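Local coordinates for Slr0280 protein (Synechocystis sp., PDB 5H3K) that is of unknown function but carries a phosphodiester glycosidase (NAGPA-like) domain, and so may cleave sugar phosphodiesters, at residues R264-T272 / T280-I288; N359-N367 / N401-Q409. All coordinates share one frame; numbering follows the deposited sequence.

How the contacts relate
Contact 1 precedes contact 2 along the chain, and the two lie on opposite sides of the chain's centre, with their own centres about 37 Å apart and their nearest atoms about 24 Å apart. They share no sheet. Contact 1 joins strands 271-276 and 279-288, an antiparallel hairpin at one margin of an eight-stranded sheet, just after the chain leaves strand 258-264 of a separate four-stranded sheet. Contact 2 lies in a different, mixed sheet, where the chain leaving strand 359-362 runs beside the end of strand 397-403. The two therefore report on separate beta-rich parts of an elongated, single-chain molecule.

Contact 1: residues R264-T272 / T280-I288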
loop_
_atom_site.group_PDB
_atom_site.type_symbol
_atom_site.label_atom_id
_atom_site.label_comp_id
_atom_site.label_asym_id
_atom_site.label_seq_id
_atom_site.Cartn_x
_atom_site.Cartn_y
_atom_site.Cartn_z
ATOM N N ARG A 264 25.251 -2.345 -5.007
ATOM C CA ARG A 264 25.105 -2.965 -6.324
ATOM C C ARG A 264 23.769 -2.576 -6.954
ATOM O O ARG A 264 22.846 -2.143 -6.254
ATOM C CB ARG A 264 25.233 -4.497 -6.212
ATOM C CG ARG A 264 24.149 -5.148 -5.357
ATOM C CD ARG A 264 24.474 -6.604 -5.014
ATOM N NE ARG A 264 24.657 -7.417 -6.212
ATOM C CZ ARG A 264 25.100 -8.669 -6.205
ATOM N NH1 ARG A 264 25.400 -9.259 -5.057
ATOM N NH2 ARG A 264 25.247 -9.325 -7.345
ATOM N N ALA A 265 23.664 -2.743 -8.271
ATOM C CA ALA A 265 22.445 -2.390 -8.992
ATOM C C ALA A 265 21.430 -3.538 -9.048
ATOM O O ALA A 265 20.229 -3.305 -9.182
ATOM C CB ALA A 265 22.777 -1.901 -10.395
ATOM N N ASP A 266 21.903 -4.776 -8.956
ATOM C CA ASP A 266 20.989 -5.919 -9.025
ATOM C C ASP A 266 20.563 -6.401 -7.630
ATOM O O ASP A 266 21.063 -7.405 -7.116
ATOM C CB ASP A 266 21.601 -7.056 -9.849
ATOM C CG ASP A 266 22.982 -7.452 -9.361
ATOM O OD1 ASP A 266 23.709 -6.575 -8.843
ATOM O OD2 ASP A 266 23.338 -8.643 -9.488
ATOM N N ALA A 267 19.620 -5.674 -7.032
ATOM C CA ALA A 267 19.167 -5.915 -5.665
ATOM C C ALA A 267 17.716 -5.477 -5.623
ATOM O O ALA A 267 17.299 -4.689 -6.475
ATOM C CB ALA A 267 19.997 -5.088 -4.689
ATOM N N PRO A 268 16.938 -5.958 -4.634
ATOM C CA PRO A 268 17.272 -6.892 -3.551
ATOM C C PRO A 268 17.248 -8.332 -4.053
ATOM O O PRO A 268 16.730 -8.579 -5.145
ATOM C CB PRO A 268 16.148 -6.653 -2.541
ATOM C CG PRO A 268 14.977 -6.274 -3.392
ATOM C CD PRO A 268 15.557 -5.449 -4.510
ATOM N N PRO A 269 17.809 -9.270 -3.278
ATOM C CA PRO A 269 17.863 -10.662 -3.735
ATOM C C PRO A 269 16.487 -11.330 -3.754
ATOM O O PRO A 269 15.549 -10.823 -3.122
ATOM C CB PRO A 269 18.781 -11.332 -2.707
ATOM C CG PRO A 269 18.747 -10.446 -1.506
ATOM C CD PRO A 269 18.562 -9.060 -2.025
ATOM N N VAL A 270 16.361 -12.448 -4.470
ATOM C CA VAL A 270 15.071 -13.130 -4.584
ATOM C C VAL A 270 14.680 -13.765 -3.265
ATOM O O VAL A 270 15.535 -14.130 -2.458
ATOM C CB VAL A 270 15.066 -14.189 -5.697
ATOM C CG1 VAL A 270 15.639 -13.606 -6.979
ATOM C CG2 VAL A 270 15.845 -15.414 -5.274
ATOM N N LYS A 271 13.378 -13.870 -3.032
ATOM C CA LYS A 271 12.867 -14.410 -1.782
ATOM C C LYS A 271 11.466 -14.944 -2.029
ATOM O O LYS A 271 10.716 -14.377 -2.825
ATOM C CB LYS A 271 12.831 -13.313 -0.702
ATOM C CG LYS A 271 12.533 -13.845 0.715
ATOM C CD LYS A 271 12.206 -12.715 1.709
ATOM C CE LYS A 271 13.374 -11.740 1.900
ATOM N NZ LYS A 271 14.630 -12.438 2.294
ATOM N N THR A 272 11.120 -16.048 -1.380
ATOM C CA THR A 272 9.745 -16.546 -1.405
ATOM C C THR A 272 9.352 -16.955 0.004
ATOM O O THR A 272 9.936 -17.875 0.575
ATOM C CB THR A 272 9.562 -17.729 -2.392
ATOM O OG1 THR A 272 9.915 -17.320 -3.721
ATOM C CG2 THR A 272 8.111 -18.229 -2.394
ATOM N N THR A 280 1.218 -15.525 0.012
ATOM C CA THR A 280 2.634 -15.733 -0.298
ATOM C C THR A 280 3.315 -14.452 -0.781
ATOM O O THR A 280 2.810 -13.769 -1.679
ATOM C CB THR A 280 2.790 -16.817 -1.360
ATOM O OG1 THR A 280 2.168 -18.015 -0.884
ATOM C CG2 THR A 280 4.264 -17.097 -1.647
ATOM N N TRP A 281 4.462 -14.134 -0.176
ATOM C CA TRP A 281 5.236 -12.932 -0.502
ATOM C C TRP A 281 6.461 -13.334 -1.336
ATOM O O TRP A 281 7.177 -14.264 -0.971
ATOM C CB TRP A 281 5.619 -12.231 0.822
ATOM C CG TRP A 281 6.856 -11.361 0.847
ATOM C CD1 TRP A 281 7.381 -10.612 -0.163
ATOM C CD2 TRP A 281 7.710 -11.156 1.983
ATOM N NE1 TRP A 281 8.506 -9.944 0.278
ATOM C CE2 TRP A 281 8.731 -10.271 1.581
ATOM C CE3 TRP A 281 7.697 -11.633 3.289
ATOM C CZ2 TRP A 281 9.739 -9.857 2.459
ATOM C CZ3 TRP A 281 8.702 -11.221 4.157
ATOM C CH2 TRP A 281 9.704 -10.341 3.738
ATOM N N GLN A 282 6.680 -12.676 -2.478
ATOM C CA GLN A 282 7.851 -12.985 -3.294
ATOM C C GLN A 282 8.584 -11.740 -3.713
ATOM O O GLN A 282 7.965 -10.701 -3.964
ATOM C CB GLN A 282 7.468 -13.793 -4.544
ATOM C CG GLN A 282 6.873 -15.149 -4.227
ATOM C CD GLN A 282 6.178 -15.780 -5.417
ATOM O OE1 GLN A 282 4.945 -15.768 -5.522
ATOM N NE2 GLN A 282 6.965 -16.344 -6.316
ATOM N N GLN A 283 9.910 -11.851 -3.772
ATOM C CA GLN A 283 10.754 -10.840 -4.397
ATOM C C GLN A 283 11.450 -11.541 -5.565
ATOM O O GLN A 283 12.050 -12.600 -5.379
ATOM C CB GLN A 283 11.767 -10.271 -3.399
ATOM C CG GLN A 283 12.655 -9.183 -3.971
ATOM C CD GLN A 283 11.870 -7.948 -4.384
ATOM O OE1 GLN A 283 10.924 -7.542 -3.690
ATOM N NE2 GLN A 283 12.246 -7.346 -5.527
ATOM N N ARG A 284 11.338 -10.973 -6.761
ATOM C CA ARG A 284 11.792 -11.625 -7.993
ATOM C C ARG A 284 12.409 -10.616 -8.938
ATOM O O ARG A 284 12.167 -9.411 -8.819
ATOM C CB ARG A 284 10.594 -12.251 -8.724
ATOM C CG ARG A 284 10.156 -13.610 -8.222
ATOM C CD ARG A 284 8.916 -14.082 -8.973
ATOM N NE ARG A 284 7.696 -13.441 -8.482
ATOM C CZ ARG A 284 6.474 -13.822 -8.823
ATOM N NH1 ARG A 284 5.415 -13.193 -8.329
ATOM N NH2 ARG A 284 6.322 -14.840 -9.659
ATOM N N PHE A 285 13.197 -11.111 -9.892
ATOM C CA PHE A 285 13.600 -10.311 -11.047
ATOM C C PHE A 285 12.786 -10.765 -12.248
ATOM O O PHE A 285 12.740 -11.956 -12.552
ATOM C CB PHE A 285 15.094 -10.475 -11.346
ATOM C CG PHE A 285 15.995 -9.883 -10.294
ATOM C CD1 PHE A 285 16.338 -8.542 -10.333
ATOM C CD2 PHE A 285 16.502 -10.675 -9.267
ATOM C CE1 PHE A 285 17.173 -7.990 -9.360
ATOM C CE2 PHE A 285 17.338 -10.133 -8.292
ATOM C CZ PHE A 285 17.668 -8.785 -8.340
ATOM N N VAL A 286 12.124 -9.831 -12.923
ATOM C CA VAL A 286 11.358 -10.182 -14.112
ATOM C C VAL A 286 12.052 -9.625 -15.354
ATOM O O VAL A 286 12.329 -8.423 -15.443
ATOM C CB VAL A 286 9.906 -9.681 -14.028
ATOM C CG1 VAL A 286 9.152 -10.034 -15.301
ATOM C CG2 VAL A 286 9.201 -10.281 -12.807
ATOM N N ASN A 287 12.350 -10.510 -16.304
ATOM C CA ASN A 287 13.026 -10.112 -17.531
ATOM C C ASN A 287 12.054 -9.918 -18.672
ATOM O O ASN A 287 11.270 -10.816 -18.980
ATOM C CB ASN A 287 14.059 -11.169 -17.933
ATOM C CG ASN A 287 15.119 -11.376 -16.876
ATOM O OD1 ASN A 287 15.773 -10.429 -16.448
ATOM N ND2 ASN A 287 15.286 -12.623 -16.437
ATOM N N ILE A 288 12.086 -8.735 -19.273
ATOM C CA ILE A 288 11.375 -8.498 -20.521
ATOM C C ILE A 288 12.372 -7.956 -21.529
ATOM O O ILE A 288 13.559 -7.843 -21.233
ATOM C CB ILE A 288 10.199 -7.509 -20.349
ATOM C CG1 ILE A 288 10.689 -6.208 -19.718
ATOM C CG2 ILE A 288 9.100 -8.129 -19.498
ATOM C CD1 ILE A 288 9.624 -5.133 -19.669
HETATM O O HOH W 1 14.475 -8.562 -6.742
HETATM O O HOH W 2 10.950 -15.590 -5.732
#
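The carbonyl oxygen of Q283 takes two donors: K271 N at 3.0 Å from Q283 O, and a water that also bonds T272 OG1. The pairing is completed by Q283 N, which gives the shorter bond, 2.8 Å to K271 O at an N-H...O angle of 164°. V270 CA and Q282 CA add C-H...O contacts to the same two carbonyls, Q283 O and K271 O respectively. The Q283 side chain turns toward the two prolines because chi1 (-178°) carries CG away from the backbone N and chi2 (64°) bends the chain; CG lies 3.4 Å from P269 O, and the P268 and Q283 side chains cross at about a right angle, with P268 CG nearest the NE2 end. Q283 NE2 gives a proton to a second water, which donates to P268 O, while OE1 is bonded to T296 of the next strand. On the same face, K271 CD sits over the six-membered ring of W281, 4.2 Å from its centroid, a CH-pi contact offset toward the rim; the lysine chain bends beyond it to bring NZ to L93 O. T272 and Q282 lie side by side on the reverse face. Farther along, F285 CZ reaches 3.3 Å from P268 O, V270 CG1 meets the ring edge at CD2, and A267 N lies in the ring plane, while the water bonded to P268 O and Q283 NE2 sits over the centre of one ring face. An alanine in place of F285 would probably leave V270 CG1 without its apolar partner and open a gap beside the 266-268 backbone. The K271-Q283 hydrogen-bonded pair and the T272-Q282 non-hydrogen-bonded pair are those of an antiparallel beta hairpin, entered through an extended loop with a cis peptide bond before P268 and forming the margin of the eight-stranded sheet.

Contact 2: residues N359-N367 / N401-Q409; sequences NWRSGPILN and NYLNSGYVQ
I365 and Y407 meet through two torsions: chi1 of 68° sets I365 CG1 between its backbone N and carbonyl carbon, while chi1 of -176° swings the Y407 ring away from its own backbone N. I365 CD1 thereby comes over one face of the ring in a CH-pi contact, 4.2 Å from the centroid and offset toward the rim, and the CG2 branch rests against Y407 CB. L366 crosses the far end of the tyrosine at about a right angle, its CD2 lying 3.5 Å from Y407 OH. S405 OG accepts from Y407 N at 2.9 Å, an ST turn that ties down the backbone carrying the ring; the same hydroxyl shares a water with G363 O and S362 OG, which is also hydrogen-bonded to G352 O. At the other end of the contact, N404 ND2 donates to W360 O over 3.1 Å, with the acceptor almost in the amide plane, while N404 OD1 takes T416 N, so both ends of the amide are engaged and its rotation is fixed. G363 N approaches L403 O at 2.7 Å in a bent, weak bond (127°), and a side chain at G363 would run into that carbonyl. W360 CB packs on L403 CD2. A further water links P364 O to L403 N. R361 and S362 both face V354 of strand 354-356 in a classic beta bulge, and the chain turns a corner at R361; across the contact, L403 touches E388 of strand 379-392, and Y402 and N404 make backbone hydrogen bonds with R414 of strand 411-415, which runs parallel to strand 397-403.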
loop_
_atom_site.group_PDB
_atom_site.type_symbol
_atom_site.label_atom_id
_atom_site.label_comp_id
_atom_site.label_asym_id
_atom_site.label_seq_id
_atom_site.Cartn_x
_atom_site.Cartn_y
_atom_site.Cartn_z
ATOM N N ASN A 359 -21.488 0.489 -0.593
ATOM C CA ASN A 359 -21.389 1.896 -0.216
ATOM C C ASN A 359 -20.330 2.610 -1.065
ATOM O O ASN A 359 -19.134 2.299 -0.987
ATOM C CB ASN A 359 -21.026 1.992 1.271
ATOM C CG ASN A 359 -20.975 3.417 1.766
ATOM O OD1 ASN A 359 -21.836 4.237 1.434
ATOM N ND2 ASN A 359 -19.953 3.729 2.561
ATOM N N TRP A 360 -20.761 3.577 -1.870
ATOM C CA TRP A 360 -19.851 4.253 -2.795
ATOM C C TRP A 360 -19.143 5.430 -2.148
ATOM O O TRP A 360 -19.752 6.461 -1.853
ATOM C CB TRP A 360 -20.612 4.695 -4.048
ATOM C CG TRP A 360 -20.968 3.518 -4.891
ATOM C CD1 TRP A 360 -21.955 2.606 -4.650
ATOM C CD2 TRP A 360 -20.310 3.094 -6.093
ATOM N NE1 TRP A 360 -21.955 1.641 -5.638
ATOM C CE2 TRP A 360 -20.960 1.921 -6.535
ATOM C CE3 TRP A 360 -19.232 3.589 -6.832
ATOM C CZ2 TRP A 360 -20.566 1.234 -7.698
ATOM C CZ3 TRP A 360 -18.850 2.914 -7.987
ATOM C CH2 TRP A 360 -19.515 1.758 -8.410
ATOM N N ARG A 361 -17.849 5.267 -1.925
ATOM C CA ARG A 361 -17.038 6.315 -1.320
ATOM C C ARG A 361 -16.633 7.351 -2.371
ATOM O O ARG A 361 -16.496 8.536 -2.063
ATOM C CB ARG A 361 -15.796 5.706 -0.675
ATOM C CG ARG A 361 -16.090 4.664 0.409
ATOM C CD ARG A 361 -16.569 5.299 1.716
ATOM N NE ARG A 361 -15.678 6.349 2.219
ATOM C CZ ARG A 361 -14.708 6.162 3.119
ATOM N NH1 ARG A 361 -14.464 4.950 3.617
ATOM N NH2 ARG A 361 -13.964 7.192 3.517
ATOM N N SER A 362 -16.436 6.897 -3.607
ATOM C CA SER A 362 -16.044 7.772 -4.705
ATOM C C SER A 362 -16.521 7.159 -6.015
ATOM O O SER A 362 -16.462 5.952 -6.181
ATOM C CB SER A 362 -14.528 7.942 -4.712
ATOM O OG SER A 362 -14.166 8.965 -5.630
ATOM N N GLY A 363 -17.034 7.964 -6.935
ATOM C CA GLY A 363 -17.599 7.398 -8.151
ATOM C C GLY A 363 -16.577 7.197 -9.257
ATOM O O GLY A 363 -15.514 7.823 -9.240
ATOM N N PRO A 364 -16.909 6.351 -10.251
ATOM C CA PRO A 364 -16.025 6.095 -11.393
ATOM C C PRO A 364 -15.922 7.336 -12.276
ATOM O O PRO A 364 -16.873 8.140 -12.354
ATOM C CB PRO A 364 -16.752 4.983 -12.175
ATOM C CG PRO A 364 -17.940 4.576 -11.326
ATOM C CD PRO A 364 -18.242 5.760 -10.459
ATOM N N ILE A 365 -14.779 7.502 -12.931
ATOM C CA ILE A 365 -14.637 8.556 -13.935
ATOM C C ILE A 365 -13.971 8.046 -15.214
ATOM O O ILE A 365 -13.209 7.066 -15.177
ATOM C CB ILE A 365 -13.849 9.787 -13.403
ATOM C CG1 ILE A 365 -12.377 9.439 -13.144
ATOM C CG2 ILE A 365 -14.506 10.380 -12.148
ATOM C CD1 ILE A 365 -11.501 10.665 -12.900
ATOM N N LEU A 366 -14.290 8.705 -16.336
ATOM C CA LEU A 366 -13.597 8.539 -17.619
ATOM C C LEU A 366 -13.605 7.110 -18.186
ATOM O O LEU A 366 -12.726 6.741 -18.951
ATOM C CB LEU A 366 -12.167 9.081 -17.517
ATOM C CG LEU A 366 -12.122 10.599 -17.334
ATOM C CD1 LEU A 366 -10.729 11.059 -16.884
ATOM C CD2 LEU A 366 -12.527 11.276 -18.640
ATOM N N ASN A 367 -14.594 6.311 -17.791
ATOM C CA ASN A 367 -14.717 4.927 -18.239
ATOM C C ASN A 367 -13.407 4.164 -18.020
ATOM O O ASN A 367 -12.982 3.368 -18.858
ATOM C CB ASN A 367 -15.153 4.872 -19.705
ATOM C CG ASN A 367 -15.933 3.604 -20.042
ATOM O OD1 ASN A 367 -16.687 3.079 -19.210
ATOM N ND2 ASN A 367 -15.763 3.108 -21.270
ATOM N N ASN A 401 -23.925 12.146 -13.489
ATOM C CA ASN A 401 -22.791 11.382 -13.997
ATOM C C ASN A 401 -21.550 11.402 -13.108
ATOM O O ASN A 401 -20.523 10.809 -13.459
ATOM C CB ASN A 401 -22.416 11.866 -15.402
ATOM C CG ASN A 401 -23.464 11.511 -16.440
ATOM O OD1 ASN A 401 -23.934 12.377 -17.182
ATOM N ND2 ASN A 401 -23.847 10.236 -16.489
ATOM N N TYR A 402 -21.637 12.096 -11.976
ATOM C CA TYR A 402 -20.526 12.174 -11.036
ATOM C C TYR A 402 -21.053 11.963 -9.627
ATOM O O TYR A 402 -22.064 12.552 -9.237
ATOM C CB TYR A 402 -19.812 13.526 -11.160
ATOM C CG TYR A 402 -19.429 13.811 -12.590
ATOM C CD1 TYR A 402 -18.270 13.268 -13.138
ATOM C CD2 TYR A 402 -20.253 14.571 -13.412
ATOM C CE1 TYR A 402 -17.930 13.500 -14.458
ATOM C CE2 TYR A 402 -19.923 14.810 -14.738
ATOM C CZ TYR A 402 -18.765 14.271 -15.252
ATOM O OH TYR A 402 -18.442 14.510 -16.574
ATOM N N LEU A 403 -20.380 11.111 -8.865
ATOM C CA LEU A 403 -20.817 10.808 -7.511
ATOM C C LEU A 403 -19.611 10.874 -6.601
ATOM O O LEU A 403 -18.608 10.204 -6.869
ATOM C CB LEU A 403 -21.414 9.396 -7.472
ATOM C CG LEU A 403 -21.750 8.801 -6.096
ATOM C CD1 LEU A 403 -22.819 9.651 -5.414
ATOM C CD2 LEU A 403 -22.219 7.336 -6.244
ATOM N N ASN A 404 -19.695 11.674 -5.544
ATOM C CA ASN A 404 -18.627 11.747 -4.552
ATOM C C ASN A 404 -17.236 11.833 -5.181
ATOM O O ASN A 404 -16.340 11.066 -4.825
ATOM C CB ASN A 404 -18.709 10.543 -3.604
ATOM C CG ASN A 404 -19.937 10.602 -2.708
ATOM O OD1 ASN A 404 -20.471 11.680 -2.478
ATOM N ND2 ASN A 404 -20.390 9.456 -2.208
ATOM N N SER A 405 -17.054 12.760 -6.117
ATOM C CA SER A 405 -15.814 12.804 -6.889
ATOM C C SER A 405 -15.119 14.163 -6.866
ATOM O O SER A 405 -15.768 15.217 -6.875
ATOM C CB SER A 405 -16.085 12.385 -8.344
ATOM O OG SER A 405 -14.889 12.393 -9.130
ATOM N N GLY A 406 -13.791 14.131 -6.854
ATOM C CA GLY A 406 -13.000 15.337 -7.043
ATOM C C GLY A 406 -12.881 15.733 -8.501
ATOM O O GLY A 406 -12.273 16.767 -8.828
ATOM N N TYR A 407 -13.461 14.928 -9.394
ATOM C CA TYR A 407 -13.363 15.205 -10.822
ATOM C C TYR A 407 -14.437 16.194 -11.308
ATOM O O TYR A 407 -15.640 15.945 -11.199
ATOM C CB TYR A 407 -13.410 13.899 -11.619
ATOM C CG TYR A 407 -13.221 14.075 -13.113
ATOM C CD1 TYR A 407 -12.039 14.594 -13.630
ATOM C CD2 TYR A 407 -14.214 13.698 -13.996
ATOM C CE1 TYR A 407 -11.864 14.753 -15.006
ATOM C CE2 TYR A 407 -14.043 13.841 -15.376
ATOM C CZ TYR A 407 -12.868 14.373 -15.868
ATOM O OH TYR A 407 -12.707 14.520 -17.235
ATOM N N VAL A 408 -13.990 17.317 -11.857
ATOM C CA VAL A 408 -14.898 18.408 -12.213
ATOM C C VAL A 408 -15.128 18.559 -13.714
ATOM O O VAL A 408 -14.204 18.872 -14.479
ATOM C CB VAL A 408 -14.396 19.746 -11.649
ATOM C CG1 VAL A 408 -15.384 20.849 -11.963
ATOM C CG2 VAL A 408 -14.185 19.650 -10.161
ATOM N N GLN A 409 -16.373 18.335 -14.126
ATOM C CA GLN A 409 -16.812 18.585 -15.494
ATOM C C GLN A 409 -18.223 19.170 -15.467
ATOM O O GLN A 409 -18.938 19.042 -14.475
ATOM C CB GLN A 409 -16.812 17.297 -16.321
ATOM C CG GLN A 409 -15.439 16.670 -16.559
ATOM C CD GLN A 409 -14.523 17.527 -17.427
ATOM O OE1 GLN A 409 -14.986 18.321 -18.245
ATOM N NE2 GLN A 409 -13.213 17.367 -17.246
HETATM O O HOH W 3 -14.227 9.828 -8.187
HETATM O O HOH W 4 -18.933 9.248 -10.620
HETATM O O HOH W 5 -18.010 9.859 -14.076
#